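Local coordinates for membrane lipoprotein family protein (Aeropyrum pernix, PDB 4PEV) that binds adenosine and probably serves as the solute-binding lipoprotein of an ABC transporter, delivering nucleosides for uptake across the archaeal cell membrane, at residues Ile338-Ala343 with Thr357-Val362; Gln285-Pro290 with Thr349-Glu354; Ile293-Leu298 with Ser367-Trp372; Gly167-Asp172 with Lys371-Asp376; Gln160-Leu165 with Gly329-Ser334. All blocks are in the same frame, centred on the assembly; numbering follows the deposited sequence.

Contact 1: residues Ile338-Ala343 with Thr357-Val362; sequences IIRYFA and TPEKVV
Arg-340 and Glu-359 tie together the two arms of a helical hairpin formed by helices 336-348 and 358-372; the axes of the short segments approach to 8.6 Å, with their directions 143° apart, roughly antiparallel. NH1 of Arg-340 meets OE1 of Glu-359 at 2.6 Å in a salt bridge. The N-H points only partly at the oxygen (124°), which makes this a weak hydrogen bond within the salt bridge. The two side chains lie side by side and point the same way, their guanidinium and carboxylate nearly coplanar, with OE1 at the guanidinium's edge. A bend at chi2 of Glu-359 turns CD back toward the arginine. The other carboxylate oxygen, OE2, lies close to OE2 of Glu-363, a repulsion that Arg-340 would probably ease.

Backbone donors at the helix starts are met separately. Thr-357 is the N-cap of helix 358-372: its OG1 accepts from Lys-360 N at 3.3 Å (157°), while its carbonyl takes Val-361 N. Pro-358, next in line, has no N-H to satisfy. Across the hairpin, Ile-338 N is bonded by OD1 of Asp-335.

The rest of the interface is apolar. Ala-343 CB sits 3.7 Å from Pro-358 CA, where the backbones are nearest. Ile-339 CG2, anti to its backbone N, touches Val-361 CG1 at 3.8 Å. The same methyl lies 3.9 Å from Val-362 CG2, which in turn rests 3.8 Å from CB of Arg-340.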
# COMPACT_ATOMS: atom_id res chain seq x y z
N ILE C 338 3.99 12.35 10.08
CA ILE C 338 4.36 11.30 9.13
C ILE C 338 4.72 11.95 7.78
O ILE C 338 5.69 11.56 7.13
CB ILE C 338 3.23 10.25 8.91
CG1 ILE C 338 2.52 9.82 10.21
CG2 ILE C 338 3.78 9.04 8.18
CD1 ILE C 338 3.08 8.62 10.94
N ILE C 339 3.94 12.95 7.39
CA ILE C 339 4.18 13.70 6.15
C ILE C 339 5.53 14.39 6.17
O ILE C 339 6.27 14.33 5.18
CB ILE C 339 3.08 14.76 5.92
CG1 ILE C 339 1.76 14.08 5.56
CG2 ILE C 339 3.44 15.70 4.78
CD1 ILE C 339 0.56 14.98 5.67
N ARG C 340 5.84 15.03 7.29
CA ARG C 340 7.09 15.76 7.42
C ARG C 340 8.26 14.77 7.50
O ARG C 340 9.32 15.03 6.95
CB ARG C 340 7.07 16.68 8.65
CG ARG C 340 8.26 17.63 8.75
CD ARG C 340 8.19 18.61 9.92
NE ARG C 340 7.15 18.27 10.90
CZ ARG C 340 6.03 18.97 11.13
NH1 ARG C 340 5.78 20.10 10.47
NH2 ARG C 340 5.16 18.55 12.05
N TYR C 341 8.07 13.63 8.16
CA TYR C 341 9.14 12.64 8.29
C TYR C 341 9.68 12.12 6.96
O TYR C 341 10.90 12.01 6.77
CB TYR C 341 8.63 11.47 9.11
CG TYR C 341 9.55 10.28 9.16
CD1 TYR C 341 10.64 10.25 10.02
CD2 TYR C 341 9.29 9.15 8.38
CE1 TYR C 341 11.47 9.14 10.09
CE2 TYR C 341 10.10 8.04 8.45
CZ TYR C 341 11.19 8.03 9.30
OH TYR C 341 11.99 6.92 9.35
N PHE C 342 8.76 11.79 6.06
CA PHE C 342 9.13 11.29 4.74
C PHE C 342 9.61 12.40 3.88
O PHE C 342 10.44 12.18 3.01
CB PHE C 342 7.97 10.56 4.08
CG PHE C 342 7.74 9.22 4.66
CD1 PHE C 342 8.58 8.17 4.36
CD2 PHE C 342 6.71 9.02 5.58
CE1 PHE C 342 8.39 6.93 4.93
CE2 PHE C 342 6.51 7.78 6.15
CZ PHE C 342 7.35 6.73 5.83
N ALA C 343 9.09 13.59 4.11
CA ALA C 343 9.59 14.78 3.42
C ALA C 343 11.04 15.08 3.83
O ALA C 343 11.86 15.44 2.98
CB ALA C 343 8.68 15.97 3.69
N THR C 357 10.48 22.70 1.09
CA THR C 357 11.03 22.10 2.31
C THR C 357 10.02 21.12 2.93
O THR C 357 8.85 21.12 2.55
CB THR C 357 11.39 23.17 3.37
OG1 THR C 357 10.30 24.10 3.53
CG2 THR C 357 12.68 23.91 2.99
N PRO C 358 10.46 20.29 3.90
CA PRO C 358 9.53 19.46 4.67
C PRO C 358 8.42 20.27 5.33
O PRO C 358 7.27 19.85 5.30
CB PRO C 358 10.41 18.84 5.75
CG PRO C 358 11.77 18.82 5.17
CD PRO C 358 11.86 19.96 4.19
N GLU C 359 8.77 21.42 5.92
CA GLU C 359 7.76 22.27 6.54
C GLU C 359 6.75 22.83 5.50
O GLU C 359 5.53 22.82 5.74
CB GLU C 359 8.44 23.39 7.35
CG GLU C 359 7.48 24.25 8.19
CD GLU C 359 6.37 23.45 8.87
OE1 GLU C 359 6.64 22.30 9.29
OE2 GLU C 359 5.23 23.97 8.97
N LYS C 360 7.25 23.29 4.35
CA LYS C 360 6.38 23.78 3.29
C LYS C 360 5.47 22.67 2.72
O LYS C 360 4.33 22.93 2.37
CB LYS C 360 7.19 24.49 2.19
CG LYS C 360 6.40 25.16 1.07
CD LYS C 360 5.19 25.99 1.56
CE LYS C 360 5.42 27.50 1.58
NZ LYS C 360 5.12 28.12 0.25
N VAL C 361 5.96 21.44 2.65
CA VAL C 361 5.14 20.32 2.18
C VAL C 361 3.92 20.10 3.07
O VAL C 361 2.83 19.88 2.57
CB VAL C 361 5.94 18.99 2.10
CG1 VAL C 361 5.01 17.78 2.02
CG2 VAL C 361 6.88 19.01 0.90
N VAL C 362 4.09 20.17 4.38
CA VAL C 362 2.97 19.98 5.29
C VAL C 362 1.95 21.12 5.16
O VAL C 362 0.75 20.87 5.07
CB VAL C 362 3.42 19.90 6.75
CG1 VAL C 362 2.22 19.70 7.68
CG2 VAL C 362 4.39 18.75 6.94

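Contact 2: residues Gln285-Pro290 with Thr349-Glu354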
# COMPACT_ATOMS: atom_id res chain seq x y z
N GLN C 285 3.44 9.77 0.48
CA GLN C 285 4.08 10.21 -0.75
C GLN C 285 3.72 11.66 -1.15
O GLN C 285 4.00 12.07 -2.27
CB GLN C 285 3.73 9.24 -1.88
CG GLN C 285 4.22 7.83 -1.61
CD GLN C 285 3.70 6.84 -2.64
OE1 GLN C 285 2.51 6.55 -2.70
NE2 GLN C 285 4.60 6.32 -3.44
N GLU C 286 3.14 12.41 -0.21
CA GLU C 286 2.66 13.76 -0.48
C GLU C 286 3.79 14.65 -0.97
O GLU C 286 3.62 15.48 -1.86
CB GLU C 286 2.01 14.37 0.77
CG GLU C 286 0.61 13.82 1.11
CD GLU C 286 0.61 12.61 2.02
OE1 GLU C 286 1.53 11.77 1.93
OE2 GLU C 286 -0.35 12.47 2.81
N TRP C 287 4.95 14.45 -0.37
CA TRP C 287 6.17 15.19 -0.72
C TRP C 287 6.49 15.18 -2.21
O TRP C 287 7.15 16.08 -2.69
CB TRP C 287 7.37 14.63 0.06
CG TRP C 287 7.71 13.24 -0.31
CD1 TRP C 287 7.28 12.12 0.30
CD2 TRP C 287 8.51 12.82 -1.42
NE1 TRP C 287 7.77 11.02 -0.35
CE2 TRP C 287 8.53 11.43 -1.41
CE3 TRP C 287 9.23 13.51 -2.42
CZ2 TRP C 287 9.23 10.68 -2.35
CZ3 TRP C 287 9.93 12.78 -3.36
CH2 TRP C 287 9.92 11.37 -3.32
N TYR C 288 6.05 14.15 -2.93
CA TYR C 288 6.39 14.05 -4.35
C TYR C 288 5.77 15.23 -5.14
O TYR C 288 6.45 15.87 -5.95
CB TYR C 288 6.00 12.67 -4.93
CG TYR C 288 6.38 12.47 -6.39
CD1 TYR C 288 7.68 12.11 -6.76
CD2 TYR C 288 5.43 12.62 -7.40
CE1 TYR C 288 8.02 11.92 -8.08
CE2 TYR C 288 5.77 12.43 -8.73
CZ TYR C 288 7.06 12.08 -9.07
OH TYR C 288 7.38 11.90 -10.40
N ASP C 289 4.50 15.52 -4.87
CA ASP C 289 3.85 16.77 -5.30
C ASP C 289 2.67 17.05 -4.39
O ASP C 289 1.64 16.41 -4.52
CB ASP C 289 3.37 16.73 -6.75
CG ASP C 289 2.58 17.99 -7.13
OD1 ASP C 289 2.84 19.09 -6.60
OD2 ASP C 289 1.67 17.87 -7.96
N PRO C 290 2.81 18.02 -3.47
CA PRO C 290 1.79 18.18 -2.43
C PRO C 290 0.50 18.90 -2.88
O PRO C 290 -0.54 18.78 -2.23
CB PRO C 290 2.53 18.98 -1.35
CG PRO C 290 3.93 19.17 -1.84
CD PRO C 290 3.86 19.03 -3.32
N THR C 349 17.69 13.13 0.98
CA THR C 349 18.03 12.29 -0.18
C THR C 349 18.26 13.09 -1.47
O THR C 349 18.66 12.53 -2.49
CB THR C 349 16.91 11.27 -0.44
OG1 THR C 349 16.85 10.36 0.66
CG2 THR C 349 17.17 10.47 -1.70
N GLY C 350 17.97 14.38 -1.44
CA GLY C 350 18.00 15.19 -2.65
C GLY C 350 17.00 14.80 -3.73
O GLY C 350 17.16 15.21 -4.89
N GLN C 351 15.97 14.03 -3.40
CA GLN C 351 14.92 13.76 -4.39
C GLN C 351 13.56 14.44 -4.07
O GLN C 351 12.52 14.07 -4.60
CB GLN C 351 14.79 12.25 -4.65
CG GLN C 351 14.27 11.43 -3.50
CD GLN C 351 14.14 9.95 -3.85
OE1 GLN C 351 13.77 9.59 -4.98
NE2 GLN C 351 14.40 9.09 -2.88
N LEU C 352 13.60 15.48 -3.23
CA LEU C 352 12.46 16.35 -3.00
C LEU C 352 12.48 17.44 -4.06
O LEU C 352 13.54 17.98 -4.35
CB LEU C 352 12.58 16.98 -1.62
CG LEU C 352 11.41 17.88 -1.18
CD1 LEU C 352 10.15 17.08 -0.84
CD2 LEU C 352 11.86 18.68 0.02
N PRO C 353 11.31 17.80 -4.63
CA PRO C 353 11.33 18.80 -5.70
C PRO C 353 11.87 20.17 -5.29
O PRO C 353 11.89 20.53 -4.11
CB PRO C 353 9.86 18.91 -6.11
CG PRO C 353 9.28 17.59 -5.74
CD PRO C 353 9.97 17.20 -4.47
N GLU C 354 12.29 20.93 -6.30
CA GLU C 354 12.89 22.24 -6.11
C GLU C 354 11.96 23.17 -5.35
O GLU C 354 10.74 23.03 -5.42
CB GLU C 354 13.24 22.84 -7.47
CG GLU C 354 14.26 23.97 -7.43
CD GLU C 354 14.69 24.42 -8.82
OE1 GLU C 354 14.57 25.63 -9.13
OE2 GLU C 354 15.12 23.55 -9.63
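Trp-287 turns the rim of its indole to the loop 349-354, and most of the contact follows from that orientation. CG stands between the backbone N and the carbonyl carbon (chi1 65°), and the six-membered ring extends toward Gln-351. Its CZ3 lies 3.1 Å from Gln-351 O, with the carbonyl oxygen near the ring plane. Pro-353 CD also meets the edge, 4.3 Å from Trp-287 CE3. Leu-352 approaches differently: its side chain crosses the tryptophan obliquely and sets CD1 3.8 Å from Trp-287 CB. One indole face is given to its own segment, with Gln-285 O and Tyr-288 CB above it, both offset toward the rim.

Pro-353 touches the backbone of 285-290 with its ring carbons, CG 3.3 Å from Tyr-288 O and CD 3.5 Å from Trp-287 O. No hydrogen bond joins the two loops. Tyr-288 contributes mainly backbone; its side chain heads off from the loop 349-354, and OH bonds to Asn-264 OD1. Gly-350, with positive phi, closes helix 336-348 in a Schellman motif.

The contact fastens the loop between helices 336-348 and 358-372 to the one between strands 277-282 and 293-299, neighbours in the mixed sheet; the Trp-287 side chain is about 13 Å from the bound adenosine. Phe-342 and Ala-346 of helix 336-348 also cover Trp-287, while Pro-290 packs on Val-361 and Val-365 of helix 358-372.

Contact 3: residues Ile293-Leu298 with Ser367-Trp372; sequences IIISGL and SQREKW
Arg-369 reaches from helix 358-372 to the carbonyl of Ile-294, where the helix packs across strand 293-299 of the mixed sheet with the two segments almost perpendicular (96°). Hydrogen bonding comes first. NE donates to Ile-294 O at 2.9 Å with an N-H...O angle of 160°, the oxygen lying close to the guanidinium plane. NH2 adds a weak bond to the same oxygen at 3.3 Å. The arginine chain is extended from CG to NE, which carries the group to the strand.

Stacking of an aliphatic side chain on the flat cation is the second kind. Ile-295 crosses the arginine at about a right angle and covers one guanidinium face: CD1 sits over the centre, 3.7 Å from CZ, while CG1 is 3.4 Å from NH2.

Plain apolar packing completes the contact. Ile-294 CG1, anti to its backbone N, rests 4.0 Å from Gln-368 CB, and its CD1 approaches Trp-372 CB at 4.3 Å.

The buried cation is thus shared widely. NH2 also forms a salt bridge with Glu-286 OE2, and NH1 bonds to Ser-334 O; this countercharge and the carbonyls would probably offset the cost of burying the cation and fix the rotation of its plane.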
# COMPACT_ATOMS: atom_id res chain seq x y z
N ILE C 293 -1.08 15.56 -4.39
CA ILE C 293 -1.05 14.34 -3.59
C ILE C 293 -1.54 14.70 -2.21
O ILE C 293 -0.78 15.12 -1.37
CB ILE C 293 0.35 13.68 -3.55
CG1 ILE C 293 0.82 13.40 -4.98
CG2 ILE C 293 0.31 12.35 -2.80
CD1 ILE C 293 2.29 13.04 -5.10
N ILE C 294 -2.83 14.52 -2.00
CA ILE C 294 -3.50 15.12 -0.84
C ILE C 294 -3.40 14.27 0.44
O ILE C 294 -3.46 14.80 1.54
CB ILE C 294 -4.96 15.45 -1.20
CG1 ILE C 294 -5.51 16.56 -0.31
CG2 ILE C 294 -5.83 14.21 -1.16
CD1 ILE C 294 -6.97 16.87 -0.58
N ILE C 295 -3.22 12.96 0.30
CA ILE C 295 -3.18 12.05 1.43
C ILE C 295 -2.58 10.72 1.00
O ILE C 295 -2.47 10.45 -0.18
CB ILE C 295 -4.60 11.82 2.02
CG1 ILE C 295 -4.53 11.24 3.44
CG2 ILE C 295 -5.44 10.93 1.12
CD1 ILE C 295 -5.66 11.71 4.34
N SER C 296 -2.17 9.89 1.96
CA SER C 296 -1.59 8.59 1.64
C SER C 296 -2.10 7.52 2.59
O SER C 296 -2.14 7.73 3.81
CB SER C 296 -0.05 8.65 1.71
OG SER C 296 0.48 9.65 0.84
N GLY C 297 -2.49 6.37 2.04
CA GLY C 297 -2.68 5.17 2.85
C GLY C 297 -1.31 4.68 3.30
O GLY C 297 -0.38 4.64 2.50
N LEU C 298 -1.17 4.30 4.56
CA LEU C 298 0.12 3.84 5.06
C LEU C 298 0.09 2.37 5.29
O LEU C 298 -0.91 1.84 5.76
CB LEU C 298 0.49 4.49 6.39
CG LEU C 298 0.61 6.00 6.37
CD1 LEU C 298 0.70 6.49 7.81
CD2 LEU C 298 1.81 6.43 5.56
N SER C 367 -3.47 22.64 3.77
CA SER C 367 -4.23 23.66 3.09
C SER C 367 -5.29 23.02 2.22
O SER C 367 -6.44 23.43 2.26
CB SER C 367 -3.30 24.53 2.25
OG SER C 367 -3.98 25.62 1.69
N GLN C 368 -4.90 21.99 1.47
CA GLN C 368 -5.80 21.32 0.50
C GLN C 368 -6.84 20.38 1.14
O GLN C 368 -7.92 20.18 0.59
CB GLN C 368 -4.97 20.52 -0.51
CG GLN C 368 -3.99 21.36 -1.32
CD GLN C 368 -4.64 22.00 -2.54
OE1 GLN C 368 -5.39 22.96 -2.43
NE2 GLN C 368 -4.34 21.46 -3.70
N ARG C 369 -6.49 19.80 2.28
CA ARG C 369 -7.42 19.01 3.06
C ARG C 369 -8.51 19.87 3.70
O ARG C 369 -9.63 19.41 3.87
CB ARG C 369 -6.66 18.26 4.14
CG ARG C 369 -5.70 17.22 3.61
CD ARG C 369 -5.14 16.37 4.74
NE ARG C 369 -4.12 15.44 4.28
CZ ARG C 369 -3.49 14.58 5.08
NH1 ARG C 369 -3.78 14.53 6.37
NH2 ARG C 369 -2.55 13.77 4.57
N GLU C 370 -8.16 21.10 4.10
CA GLU C 370 -9.17 22.09 4.52
C GLU C 370 -10.11 22.42 3.36
O GLU C 370 -11.30 22.55 3.57
CB GLU C 370 -8.51 23.38 5.03
CG GLU C 370 -7.89 23.30 6.43
CD GLU C 370 -6.80 24.35 6.68
OE1 GLU C 370 -6.51 25.17 5.78
OE2 GLU C 370 -6.19 24.35 7.79
N LYS C 371 -9.57 22.54 2.15
CA LYS C 371 -10.34 22.95 0.98
C LYS C 371 -11.20 21.87 0.35
O LYS C 371 -12.25 22.18 -0.21
CB LYS C 371 -9.43 23.47 -0.11
CG LYS C 371 -8.94 24.89 0.07
CD LYS C 371 -8.21 25.37 -1.18
CE LYS C 371 -8.16 26.89 -1.30
NZ LYS C 371 -7.04 27.47 -0.51
N TRP C 372 -10.74 20.62 0.38
CA TRP C 372 -11.36 19.56 -0.44
C TRP C 372 -11.82 18.31 0.29
O TRP C 372 -12.31 17.38 -0.35
CB TRP C 372 -10.43 19.17 -1.57
CG TRP C 372 -10.21 20.27 -2.53
CD1 TRP C 372 -9.11 21.05 -2.61
CD2 TRP C 372 -11.10 20.71 -3.55
NE1 TRP C 372 -9.25 21.96 -3.62
CE2 TRP C 372 -10.47 21.78 -4.22
CE3 TRP C 372 -12.37 20.31 -3.98
CZ2 TRP C 372 -11.06 22.46 -5.29
CZ3 TRP C 372 -12.97 20.99 -5.03
CH2 TRP C 372 -12.31 22.06 -5.68

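Contact 4: residues Gly167-Asp172 with Lys371-Asp376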
# COMPACT_ATOMS: atom_id res chain seq x y z
N GLY C 167 -11.37 5.02 0.51
CA GLY C 167 -12.54 5.03 -0.36
C GLY C 167 -13.51 6.12 0.03
O GLY C 167 -14.01 6.85 -0.82
N ILE C 168 -13.78 6.23 1.33
CA ILE C 168 -14.64 7.27 1.88
C ILE C 168 -14.11 8.64 1.50
O ILE C 168 -14.85 9.48 1.04
CB ILE C 168 -14.76 7.16 3.42
CG1 ILE C 168 -15.70 6.01 3.79
CG2 ILE C 168 -15.30 8.43 4.05
CD1 ILE C 168 -15.46 5.51 5.19
N ILE C 169 -12.81 8.84 1.70
CA ILE C 169 -12.18 10.13 1.41
C ILE C 169 -12.29 10.52 -0.07
O ILE C 169 -12.60 11.67 -0.40
CB ILE C 169 -10.68 10.12 1.78
CG1 ILE C 169 -10.48 9.90 3.28
CG2 ILE C 169 -10.01 11.43 1.32
CD1 ILE C 169 -10.89 11.09 4.14
N ALA C 170 -12.03 9.57 -0.95
CA ALA C 170 -11.99 9.85 -2.37
C ALA C 170 -13.40 10.09 -2.88
O ALA C 170 -13.61 10.92 -3.74
CB ALA C 170 -11.34 8.70 -3.11
N ALA C 171 -14.36 9.36 -2.36
CA ALA C 171 -15.75 9.62 -2.70
C ALA C 171 -16.12 11.03 -2.30
O ALA C 171 -16.90 11.69 -2.98
CB ALA C 171 -16.68 8.62 -2.02
N ASP C 172 -15.57 11.49 -1.19
CA ASP C 172 -15.90 12.80 -0.65
C ASP C 172 -15.26 13.90 -1.44
O ASP C 172 -15.88 14.93 -1.70
CB ASP C 172 -15.48 12.91 0.81
CG ASP C 172 -15.82 14.26 1.40
OD1 ASP C 172 -17.03 14.62 1.48
OD2 ASP C 172 -14.85 14.97 1.78
N LYS C 371 -9.57 22.54 2.15
CA LYS C 371 -10.34 22.95 0.98
C LYS C 371 -11.20 21.87 0.35
O LYS C 371 -12.25 22.18 -0.21
CB LYS C 371 -9.43 23.47 -0.11
CG LYS C 371 -8.94 24.89 0.07
CD LYS C 371 -8.21 25.37 -1.18
CE LYS C 371 -8.16 26.89 -1.30
NZ LYS C 371 -7.04 27.47 -0.51
N TRP C 372 -10.74 20.62 0.38
CA TRP C 372 -11.36 19.56 -0.44
C TRP C 372 -11.82 18.31 0.29
O TRP C 372 -12.31 17.38 -0.35
CB TRP C 372 -10.43 19.17 -1.57
CG TRP C 372 -10.21 20.27 -2.53
CD1 TRP C 372 -9.11 21.05 -2.61
CD2 TRP C 372 -11.10 20.71 -3.55
NE1 TRP C 372 -9.25 21.96 -3.62
CE2 TRP C 372 -10.47 21.78 -4.22
CE3 TRP C 372 -12.37 20.31 -3.98
CZ2 TRP C 372 -11.06 22.46 -5.29
CZ3 TRP C 372 -12.97 20.99 -5.03
CH2 TRP C 372 -12.31 22.06 -5.68
N ILE C 373 -11.68 18.27 1.61
CA ILE C 373 -12.22 17.15 2.37
C ILE C 373 -13.19 17.73 3.41
O ILE C 373 -12.77 18.35 4.36
CB ILE C 373 -11.11 16.30 3.03
CG1 ILE C 373 -9.99 15.97 2.02
CG2 ILE C 373 -11.70 15.01 3.62
CD1 ILE C 373 -8.98 14.92 2.47
N SER C 374 -14.48 17.52 3.20
CA SER C 374 -15.52 18.01 4.12
C SER C 374 -15.43 17.34 5.49
O SER C 374 -14.78 16.28 5.64
CB SER C 374 -16.91 17.77 3.53
OG SER C 374 -17.28 16.39 3.58
N ASN C 375 -16.08 17.94 6.48
CA ASN C 375 -16.14 17.38 7.84
C ASN C 375 -16.95 16.09 7.90
O ASN C 375 -16.73 15.27 8.79
CB ASN C 375 -16.71 18.40 8.82
CG ASN C 375 -15.75 19.55 9.09
OD1 ASN C 375 -14.54 19.39 8.99
ND2 ASN C 375 -16.29 20.69 9.45
N ASP C 376 -17.89 15.93 6.97
CA ASP C 376 -18.65 14.70 6.81
C ASP C 376 -17.73 13.56 6.40
O ASP C 376 -17.90 12.44 6.86
CB ASP C 376 -19.74 14.86 5.76
CG ASP C 376 -20.88 15.76 6.22
OD1 ASP C 376 -21.30 15.66 7.40
OD2 ASP C 376 -21.36 16.57 5.39
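Asp-172 of helix 159-181 clasps Ser-374, the N-cap residue at the break between helices 358-372 and 375-389. Here the contact is tight and polar. Ser-374 OG donates to Asp-172 OD1 at 2.8 Å, from the syn side but 26° out of the carboxylate plane. The serine N-H takes the syn lone pair of OD2 at 2.9 Å. CG is anti to the backbone N (chi1 180°), which carries it toward the junction, where each carboxylate oxygen holds one donor of the same residue. Ser-374 OG at the same time accepts from Gly-377 N, so the buried aspartate probably helps to position the capping hydroxyl. Asn-176 and Tyr-212 add weak hydrogen bonds to OD2 and OD1.

Toward solvent, where Lys-371 and Asn-375 are exposed, the segments part. The indole of Trp-372 leads off from segment 167-172 and meets the ring of Phe-277, although its carbonyl is bonded by Asn-176 ND2. Asp-376 pairs with Arg-379; its CB stays 5.1 Å from Asp-172 OD1.

Beside the carboxylate the packing turns apolar. Ile-373 CG2 lies 3.6 Å from Asp-172 OD2 and 4.0 Å from Ile-169 CD1, and Ile-169 CG2 meets Ile-373 CD1 at 3.8 Å.

Contact 5: residues Gln160-Leu165 with Gly329-Ser334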
# COMPACT_ATOMS: atom_id res chain seq x y z
N GLN C 160 -8.11 -4.14 3.42
CA GLN C 160 -9.49 -3.67 3.38
C GLN C 160 -9.68 -2.50 4.36
O GLN C 160 -10.38 -1.51 4.07
CB GLN C 160 -10.47 -4.80 3.72
CG GLN C 160 -10.29 -6.09 2.92
CD GLN C 160 -9.64 -7.22 3.72
OE1 GLN C 160 -8.65 -7.03 4.42
NE2 GLN C 160 -10.21 -8.41 3.60
N GLU C 161 -9.03 -2.62 5.51
CA GLU C 161 -9.27 -1.70 6.59
C GLU C 161 -8.87 -0.29 6.17
O GLU C 161 -9.71 0.62 6.18
CB GLU C 161 -8.56 -2.16 7.88
CG GLU C 161 -9.06 -3.52 8.39
CD GLU C 161 -8.54 -3.92 9.78
OE1 GLU C 161 -7.83 -3.14 10.45
OE2 GLU C 161 -8.86 -5.05 10.21
N VAL C 162 -7.61 -0.11 5.74
CA VAL C 162 -7.12 1.22 5.33
C VAL C 162 -7.71 1.73 3.99
O VAL C 162 -8.02 2.91 3.85
CB VAL C 162 -5.57 1.27 5.31
CG1 VAL C 162 -5.00 0.56 4.09
CG2 VAL C 162 -5.08 2.71 5.36
N ALA C 163 -7.87 0.85 3.00
CA ALA C 163 -8.43 1.23 1.71
C ALA C 163 -9.87 1.73 1.82
O ALA C 163 -10.27 2.64 1.09
CB ALA C 163 -8.37 0.06 0.74
N SER C 164 -10.65 1.12 2.71
CA SER C 164 -12.01 1.57 2.96
C SER C 164 -12.01 3.00 3.47
O SER C 164 -12.88 3.78 3.09
CB SER C 164 -12.75 0.64 3.95
OG SER C 164 -12.20 0.66 5.26
N LEU C 165 -11.06 3.35 4.33
CA LEU C 165 -10.99 4.73 4.82
C LEU C 165 -10.68 5.66 3.66
O LEU C 165 -11.25 6.75 3.55
CB LEU C 165 -9.93 4.89 5.88
CG LEU C 165 -10.13 4.01 7.11
CD1 LEU C 165 -9.06 4.29 8.16
CD2 LEU C 165 -11.51 4.24 7.70
N GLY C 329 -1.50 -0.31 14.56
CA GLY C 329 -0.66 0.71 13.94
C GLY C 329 -0.09 0.28 12.60
O GLY C 329 0.64 1.03 11.96
N GLY C 330 -0.43 -0.93 12.17
CA GLY C 330 0.16 -1.50 10.94
C GLY C 330 -0.32 -0.81 9.68
O GLY C 330 0.37 -0.79 8.66
N LEU C 331 -1.53 -0.27 9.75
CA LEU C 331 -2.11 0.54 8.68
C LEU C 331 -2.57 1.88 9.25
O LEU C 331 -2.85 1.98 10.44
CB LEU C 331 -3.28 -0.20 8.03
CG LEU C 331 -2.97 -1.62 7.56
CD1 LEU C 331 -4.24 -2.27 7.04
CD2 LEU C 331 -1.88 -1.63 6.49
N GLY C 332 -2.65 2.90 8.42
CA GLY C 332 -3.11 4.20 8.87
C GLY C 332 -3.23 5.17 7.72
O GLY C 332 -3.01 4.80 6.57
N LEU C 333 -3.62 6.41 8.04
CA LEU C 333 -3.57 7.51 7.09
C LEU C 333 -2.47 8.46 7.47
O LEU C 333 -2.06 8.58 8.63
CB LEU C 333 -4.89 8.28 7.07
CG LEU C 333 -6.15 7.55 6.60
CD1 LEU C 333 -7.33 8.48 6.70
CD2 LEU C 333 -6.02 7.05 5.17
N SER C 334 -2.01 9.17 6.46
CA SER C 334 -0.96 10.15 6.56
C SER C 334 -1.39 11.35 7.41
O SER C 334 -2.34 12.04 7.06
CB SER C 334 -0.67 10.59 5.12
OG SER C 334 0.49 11.35 5.01
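Val-162, in the first turns of helix 159-181, packs on Leu-331 of strand 331-333, the antiparallel edge strand of the mixed sheet in this two-lobed periplasmic-binding-protein fold. The helix follows strand 152-157 of the other sheet, and its segment runs nearly parallel to the strand, at 13° and 7.9 Å between axes. The two side chains cross at about a right angle and meet at their bases, CB of Val-162 lying 3.8 Å from CB of Leu-331. Further out, Leu-331 CD1 comes 4.2 Å from Val-162 CG1. On the flank, the same CD1 lies 4.4 Å from CB of Glu-161, whose carboxylate is engaged otherwise, in a salt bridge with Arg-158 and a bond from Leu-326 N.

No hydrogen bond crosses between helix and strand. The strand's backbone bonding goes to its sheet neighbour, Gly-332 pairing with Leu-298. Leu-331 also touches Lys-299, an adenosine-binding residue, so the packing probably backs Lys-299 at the edge of the pocket.

Val-162 serves the rest of the strand with its second methyl. CG2, anti to the backbone N, lies 4.4 Å from Leu-333 CD2 and reaches the carbonyl of Gly-332, 3.2 Å from its O.

How the contacts relate
Glu-286 of contact 2 ties it to contacts 1, 3 and 5: its OE2 bonds to Ser-334 OG of contact 5 at 2.6 Å, its OE1 to Ser-296 OG of contact 3 at 2.6 Å, and OE2 also packs against Ile-339 CG1 of contact 1 at 3.8 Å. Contacts 1, 3 and 4 follow helix 358-372 from start to end, and contacts 4 and 5 share helix 159-181. Strands 293-299 and 331-333, neighbours in the mixed sheet, connect contacts 3 and 5. Of contacts 2, 3 and 5, contact 5 comes nearest the adenosine, the side chain of Leu-331 being about 8 Å from the ligand; the side chain of Ile-295 in contact 3 is about 14 Å from the adenosine.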